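Local structure of cation-transporting ATPase, E1-E2 family protein (Streptococcus pneumoniae, 4F2F) at the copper (I) ion site. The protein exports Cu(I) as a P-type ATPase, CopA, whose cupredoxin-like metal-binding domain, the fragment described, holds a pair of copper(I) ions. Sequence-based numbering; all coordinates share one arbitrary frame.

The copper (I) ion site. Residues 50-51, 87, 89, 91-92. With CU1 (copper (I) ion), chain B; CU1 (copper (I) ion), chain C; CL (chloride ion), chain D.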
loop_
_atom_site.group_PDB
_atom_site.type_symbol
_atom_site.label_atom_id
_atom_site.label_comp_id
_atom_site.label_asym_id
_atom_site.label_seq_id
_atom_site.Cartn_x
_atom_site.Cartn_y
_atom_site.Cartn_z
ATOM N N CYS A 50 -2.497 -16.272 -1.280
ATOM C CA CYS A 50 -3.510 -15.224 -1.271
ATOM C C CYS A 50 -2.824 -13.864 -1.385
ATOM O O CYS A 50 -3.421 -12.892 -1.847
ATOM C CB CYS A 50 -4.357 -15.299 0.003
ATOM S SG CYS A 50 -5.847 -14.273 -0.006
ATOM N N TYR A 51 -1.553 -13.819 -0.989
ATOM C CA TYR A 51 -0.781 -12.578 -0.961
ATOM C C TYR A 51 0.308 -12.517 -2.034
ATOM O O TYR A 51 1.252 -11.736 -1.910
ATOM C CB TYR A 51 -0.134 -12.391 0.416
ATOM C CG TYR A 51 -1.114 -12.361 1.568
ATOM C CD1 TYR A 51 -1.568 -11.157 2.084
ATOM C CD2 TYR A 51 -1.579 -13.536 2.144
ATOM C CE1 TYR A 51 -2.459 -11.124 3.140
ATOM C CE2 TYR A 51 -2.468 -13.513 3.198
ATOM C CZ TYR A 51 -2.907 -12.305 3.692
ATOM O OH TYR A 51 -3.797 -12.279 4.744
ATOM N N CYS A 87 -4.784 -7.459 -2.177
ATOM C CA CYS A 87 -4.042 -8.526 -2.827
ATOM C C CYS A 87 -4.617 -8.731 -4.222
ATOM O O CYS A 87 -5.629 -8.127 -4.580
ATOM C CB CYS A 87 -4.135 -9.821 -2.024
ATOM S SG CYS A 87 -5.791 -10.534 -1.987
ATOM N N MET A 89 -6.202 -11.127 -5.299
ATOM C CA MET A 89 -7.471 -11.847 -5.265
ATOM C C MET A 89 -8.599 -10.948 -4.778
ATOM O O MET A 89 -9.770 -11.339 -4.798
ATOM C CB MET A 89 -7.371 -13.072 -4.356
ATOM C CG MET A 89 -6.248 -14.033 -4.707
ATOM S SD MET A 89 -6.319 -15.537 -3.711
ATOM C CE MET A 89 -7.511 -16.511 -4.627
ATOM N N MET A 91 -9.190 -10.313 -1.832
ATOM C CA MET A 91 -9.690 -10.897 -0.586
ATOM C C MET A 91 -9.190 -10.134 0.636
ATOM O O MET A 91 -9.926 -9.938 1.601
ATOM C CB MET A 91 -9.289 -12.371 -0.475
ATOM C CG MET A 91 -9.921 -13.267 -1.526
ATOM S SD MET A 91 -9.341 -14.970 -1.436
ATOM C CE MET A 91 -10.110 -15.529 0.084
ATOM N N GLN A 92 -7.929 -9.718 0.592
ATOM C CA GLN A 92 -7.343 -8.925 1.668
ATOM C C GLN A 92 -7.216 -7.477 1.216
ATOM O O GLN A 92 -6.552 -7.190 0.220
ATOM C CB GLN A 92 -5.978 -9.491 2.066
ATOM C CG GLN A 92 -6.028 -10.922 2.583
ATOM C CD GLN A 92 -6.749 -11.035 3.911
ATOM O OE1 GLN A 92 -6.819 -10.071 4.673
ATOM N NE2 GLN A 92 -7.293 -12.213 4.195
HETATM CU CU CU1 B . -5.448 -12.473 -1.133
HETATM CU CU CU1 C . -7.118 -15.210 -1.575
HETATM CL CL CL D . -6.768 -17.596 -1.037
#
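Two copper(I) ions share the sulfur SG of Cys50, presumably a thiolate, making this a binuclear Cu(I) site bridged by one cysteine. The inner ion, CU1 of chain B, is held between two cysteine sulfurs: SG of Cys87 lies 2.1 Å from CU and SG of Cys50 binds from nearly the opposite side, with an S-Cu-S angle of 159°. The backbone carbonyl O of Cys50 binds the same CU from the flank at 2.2 Å, so this residue chelates through main chain and side chain together. Its SG stands anti to the backbone N (chi1 -169°), beside the carbonyl carbon, which lets SG and O face the same ion.

The outer ion, CU1 of chain C, has a near-tetrahedral, thioether-rich shell. Met91 SD reaches CU at 2.2 Å and Met89 SD at 2.3 Å, the two thioethers 115° apart at the metal. Both side chains run extended through chi2, which carries SD to copper; the bend at chi3 then turns the methyl CE away from the metal. A partly occupied chloride, perhaps from crystallisation, caps this ion with CL 2.5 Å from CU. The two CU atoms are 3.2 Å apart.

In the second shell, the backbone N of Gln92 gives an almost straight hydrogen bond to SG of Cys87, 3.4 Å long; weaker ones come from Met89 N and Met91 N. Such N-H groups would help stabilise thiolate charge on that sulfur.

Within the cupredoxin fold, Cys50 comes from the 3-10 helix 49-51 and Cys87 ends strand 81-87; the methionines belong to the loop leading to strand 93-99, so the two ions link helix, strand end and loop at one end of the domain.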